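Local coordinates for protein homocitrate synthase (Sulfolobus acidocaldarius, PDB 6KTQ) that catalyses the aldol-type condensation of acetyl-CoA with 2-oxoglutarate to homocitrate, the first step of lysine biosynthesis by the alpha-aminoadipate pathway, at residues L254-V268 with V294-I308. Numbering follows the deposited sequence.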
# COMPACT_ATOMS: atom_id res chain seq x y z
N LEU A 254 19.29 -14.54 16.73
CA LEU A 254 18.66 -15.16 17.89
C LEU A 254 18.94 -14.28 19.11
O LEU A 254 20.04 -13.76 19.27
CB LEU A 254 19.14 -16.58 18.14
CG LEU A 254 18.29 -17.69 17.55
CD1 LEU A 254 16.85 -17.60 18.08
CD2 LEU A 254 18.37 -17.64 16.04
N ASN A 255 17.91 -14.06 19.91
CA ASN A 255 18.08 -13.49 21.24
C ASN A 255 18.50 -12.04 21.27
O ASN A 255 18.93 -11.54 22.30
CB ASN A 255 19.09 -14.33 22.06
CG ASN A 255 18.71 -15.81 22.14
OD1 ASN A 255 17.59 -16.21 21.83
ND2 ASN A 255 19.67 -16.63 22.55
N GLY A 256 18.42 -11.35 20.14
CA GLY A 256 18.82 -9.94 20.13
C GLY A 256 20.33 -9.77 20.28
O GLY A 256 20.80 -8.76 20.83
N LEU A 257 21.09 -10.76 19.84
CA LEU A 257 22.54 -10.59 19.77
C LEU A 257 22.94 -9.50 18.73
O LEU A 257 22.19 -9.19 17.78
CB LEU A 257 23.21 -11.92 19.46
CG LEU A 257 23.14 -12.98 20.57
CD1 LEU A 257 23.60 -14.33 20.05
CD2 LEU A 257 23.98 -12.59 21.79
N GLY A 258 24.15 -8.96 18.92
CA GLY A 258 24.82 -8.08 17.98
C GLY A 258 25.66 -7.03 18.66
O GLY A 258 25.72 -6.98 19.89
N GLU A 259 26.31 -6.18 17.88
CA GLU A 259 27.00 -5.03 18.45
C GLU A 259 26.09 -4.28 19.38
O GLU A 259 24.90 -4.12 19.08
CB GLU A 259 27.47 -4.06 17.37
CG GLU A 259 28.66 -4.51 16.61
CD GLU A 259 30.03 -4.17 17.18
OE1 GLU A 259 30.23 -3.33 18.11
OE2 GLU A 259 30.96 -4.76 16.61
N ARG A 260 26.65 -3.85 20.50
CA ARG A 260 26.02 -3.00 21.47
C ARG A 260 24.75 -3.65 22.04
O ARG A 260 24.86 -4.55 22.86
CB ARG A 260 25.77 -1.58 20.90
CG ARG A 260 27.01 -0.84 20.39
CD ARG A 260 26.71 0.60 19.91
NE ARG A 260 25.53 0.68 19.04
CZ ARG A 260 25.48 0.26 17.77
NH1 ARG A 260 26.56 -0.20 17.15
NH2 ARG A 260 24.33 0.32 17.10
N VAL A 261 23.56 -3.23 21.60
CA VAL A 261 22.30 -3.84 22.07
C VAL A 261 21.68 -4.80 21.09
O VAL A 261 20.58 -5.32 21.31
CB VAL A 261 21.29 -2.77 22.51
CG1 VAL A 261 21.85 -2.03 23.70
CG2 VAL A 261 20.99 -1.83 21.39
N GLY A 262 22.38 -5.03 19.99
CA GLY A 262 21.99 -6.05 19.03
C GLY A 262 20.95 -5.58 18.01
O GLY A 262 20.58 -4.40 18.01
N ILE A 263 20.52 -6.51 17.15
CA ILE A 263 19.52 -6.26 16.11
C ILE A 263 18.21 -6.96 16.40
O ILE A 263 18.04 -7.59 17.47
CB ILE A 263 20.03 -6.57 14.68
CG1 ILE A 263 20.27 -8.07 14.43
CG2 ILE A 263 21.30 -5.78 14.40
CD1 ILE A 263 20.35 -8.41 12.95
N ALA A 264 17.25 -6.78 15.50
CA ALA A 264 15.93 -7.39 15.66
C ALA A 264 16.02 -8.88 16.03
O ALA A 264 16.65 -9.65 15.32
CB ALA A 264 15.12 -7.23 14.37
N PRO A 265 15.36 -9.30 17.12
CA PRO A 265 15.51 -10.70 17.51
C PRO A 265 14.56 -11.63 16.77
O PRO A 265 13.36 -11.36 16.67
CB PRO A 265 15.22 -10.68 19.00
CG PRO A 265 14.38 -9.48 19.22
CD PRO A 265 14.84 -8.47 18.22
N LEU A 266 15.10 -12.74 16.28
CA LEU A 266 14.35 -13.65 15.45
C LEU A 266 13.03 -14.09 16.06
O LEU A 266 11.96 -14.05 15.38
CB LEU A 266 15.20 -14.86 15.07
CG LEU A 266 14.51 -15.89 14.20
CD1 LEU A 266 13.93 -15.31 12.91
CD2 LEU A 266 15.49 -17.02 13.89
N GLN A 267 13.05 -14.48 17.33
CA GLN A 267 11.84 -15.05 17.93
C GLN A 267 10.71 -14.02 18.02
O GLN A 267 9.55 -14.37 17.84
CB GLN A 267 12.11 -15.70 19.28
CG GLN A 267 12.76 -14.81 20.34
CD GLN A 267 14.26 -14.99 20.39
OE1 GLN A 267 14.98 -14.56 19.50
NE2 GLN A 267 14.74 -15.60 21.45
N VAL A 268 11.06 -12.76 18.26
CA VAL A 268 10.07 -11.71 18.40
C VAL A 268 9.56 -11.30 17.02
O VAL A 268 8.36 -11.20 16.82
CB VAL A 268 10.60 -10.49 19.17
CG1 VAL A 268 9.48 -9.52 19.49
CG2 VAL A 268 11.27 -10.92 20.47
N VAL A 294 21.54 -21.03 21.18
CA VAL A 294 22.38 -19.87 21.01
C VAL A 294 22.75 -19.32 22.38
O VAL A 294 23.85 -18.82 22.59
CB VAL A 294 21.71 -18.82 20.12
CG1 VAL A 294 22.47 -17.50 20.18
CG2 VAL A 294 21.63 -19.35 18.67
N GLU A 295 21.83 -19.42 23.31
CA GLU A 295 22.09 -18.97 24.65
C GLU A 295 23.24 -19.79 25.25
O GLU A 295 24.20 -19.24 25.81
CB GLU A 295 20.79 -19.10 25.43
CG GLU A 295 20.84 -18.89 26.89
CD GLU A 295 19.43 -18.92 27.46
OE1 GLU A 295 18.72 -19.91 27.21
OE2 GLU A 295 19.04 -17.95 28.12
N LYS A 296 23.19 -21.10 25.06
CA LYS A 296 24.27 -21.96 25.51
C LYS A 296 25.63 -21.58 24.92
O LYS A 296 26.59 -21.47 25.66
CB LYS A 296 23.92 -23.41 25.19
CG LYS A 296 24.92 -24.45 25.68
CD LYS A 296 24.99 -25.65 24.73
CE LYS A 296 24.21 -26.85 25.20
NZ LYS A 296 25.11 -27.80 25.92
N TYR A 297 25.74 -21.38 23.60
CA TYR A 297 27.04 -21.11 23.00
C TYR A 297 27.52 -19.67 23.15
O TYR A 297 28.73 -19.41 23.21
CB TYR A 297 27.06 -21.54 21.53
CG TYR A 297 26.86 -23.02 21.32
CD1 TYR A 297 27.25 -23.95 22.30
CD2 TYR A 297 26.33 -23.52 20.13
CE1 TYR A 297 27.10 -25.32 22.10
CE2 TYR A 297 26.16 -24.89 19.94
CZ TYR A 297 26.56 -25.78 20.93
OH TYR A 297 26.40 -27.14 20.76
N SER A 298 26.56 -18.73 23.22
CA SER A 298 26.89 -17.32 23.37
C SER A 298 27.28 -17.02 24.79
O SER A 298 28.05 -16.09 25.05
CB SER A 298 25.70 -16.43 22.95
OG SER A 298 24.64 -16.51 23.89
N GLY A 299 26.74 -17.79 25.71
CA GLY A 299 26.93 -17.56 27.14
C GLY A 299 26.18 -16.37 27.71
O GLY A 299 26.44 -15.99 28.84
N ILE A 300 25.27 -15.77 26.95
CA ILE A 300 24.45 -14.65 27.47
C ILE A 300 23.04 -15.18 27.72
O ILE A 300 22.38 -15.66 26.79
CB ILE A 300 24.40 -13.48 26.50
CG1 ILE A 300 25.81 -12.98 26.21
CG2 ILE A 300 23.56 -12.31 27.05
CD1 ILE A 300 25.82 -11.69 25.44
N ALA A 301 22.61 -15.13 28.97
CA ALA A 301 21.29 -15.64 29.33
C ALA A 301 20.22 -14.68 28.84
O ALA A 301 20.40 -13.47 28.91
CB ALA A 301 21.16 -15.80 30.82
N LEU A 302 19.10 -15.22 28.38
CA LEU A 302 17.93 -14.41 28.06
C LEU A 302 17.28 -14.00 29.39
O LEU A 302 17.16 -14.83 30.30
CB LEU A 302 16.94 -15.22 27.21
CG LEU A 302 16.62 -14.81 25.75
CD1 LEU A 302 17.43 -13.65 25.19
CD2 LEU A 302 16.73 -16.00 24.83
N PRO A 303 16.86 -12.73 29.51
CA PRO A 303 16.13 -12.40 30.69
C PRO A 303 14.77 -13.12 30.71
O PRO A 303 14.28 -13.57 29.67
CB PRO A 303 16.00 -10.87 30.59
CG PRO A 303 15.92 -10.62 29.12
CD PRO A 303 16.90 -11.60 28.54
N PRO A 304 14.18 -13.29 31.90
CA PRO A 304 12.91 -14.04 31.94
C PRO A 304 11.76 -13.30 31.25
O PRO A 304 10.77 -13.91 30.92
CB PRO A 304 12.63 -14.20 33.44
CG PRO A 304 13.41 -13.12 34.10
CD PRO A 304 14.61 -12.85 33.24
N ASN A 305 11.90 -12.00 31.04
CA ASN A 305 10.88 -11.21 30.36
C ASN A 305 11.08 -11.09 28.84
O ASN A 305 10.43 -10.28 28.17
CB ASN A 305 10.72 -9.83 31.06
CG ASN A 305 11.80 -8.80 30.68
OD1 ASN A 305 11.65 -7.60 30.97
ND2 ASN A 305 12.86 -9.23 30.03
N PHE A 306 11.97 -11.91 28.26
CA PHE A 306 12.21 -11.80 26.84
C PHE A 306 10.96 -12.27 26.12
O PHE A 306 10.42 -13.34 26.42
CB PHE A 306 13.41 -12.60 26.36
CG PHE A 306 13.96 -12.11 25.07
CD1 PHE A 306 14.80 -11.00 25.05
CD2 PHE A 306 13.61 -12.70 23.87
CE1 PHE A 306 15.31 -10.53 23.86
CE2 PHE A 306 14.13 -12.24 22.67
CZ PHE A 306 14.98 -11.14 22.67
N PRO A 307 10.49 -11.49 25.13
CA PRO A 307 9.26 -11.91 24.46
C PRO A 307 9.35 -13.28 23.79
O PRO A 307 10.40 -13.65 23.25
CB PRO A 307 9.03 -10.79 23.42
CG PRO A 307 9.63 -9.59 24.06
CD PRO A 307 10.88 -10.12 24.75
N ILE A 308 8.23 -14.01 23.81
CA ILE A 308 8.02 -15.27 23.08
C ILE A 308 8.74 -16.47 23.71
O ILE A 308 8.10 -17.48 24.01
CB ILE A 308 8.42 -15.18 21.60
CG1 ILE A 308 7.80 -13.94 20.93
CG2 ILE A 308 8.05 -16.47 20.85
CD1 ILE A 308 6.32 -13.74 21.16
O HOH W 1 22.00 -15.25 23.73
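Leu254 lays its CB against CG2 of Val294, 3.8 Å away, near the end of helix 287-298. Asn255 follows, with both polar and apolar contacts. Its CB and CG lie against the two methyls of Leu302, whose side chain lies across that of Asn255. Its ND2 gives a hydrogen bond to Ala291 O and another to a water (3.0 Å from ND2 to the water oxygen). That water donates to Ser298 OG and Ile300 O, so it links the two segments, which share no direct hydrogen bond. Leu257 and Val294 run alongside in opposite senses, and Leu257 CD1 presses tightly on Val294 CG1 at 3.4 Å. The 259-262 turn then swings away toward the metal site, where Glu259 N bonds Glu42, a zinc ligand. Pro265, at the N-cap of helix 266-277, puts CB at the edge of the Phe306 ring, 3.7 Å from CZ. Gln267 has CG wedged between backbone N and carbonyl carbon (chi1 57°), and its chain bends back to Asn255. Gln267 NE2 donates to Asn255 OD1 (2.9 Å) almost straight and in both amide planes, while OE1 accepts from the backbone N of Asn255. Both ends of the Gln267 amide are thereby held. The amide meets Phe306 obliquely at CE2, the planes turned 65° apart. Leu302 CD1 and Pro307 CD lie over opposite faces of that ring. Val268 CG2 touches Phe306 CE2 and Pro307 CB. The contact thus ties the loop after strand 249-252 of the TIM barrel to the chain leaving helix 287-298. Helix 53-66 packs on Leu254, and helix 235-244 on Pro265 and Val268.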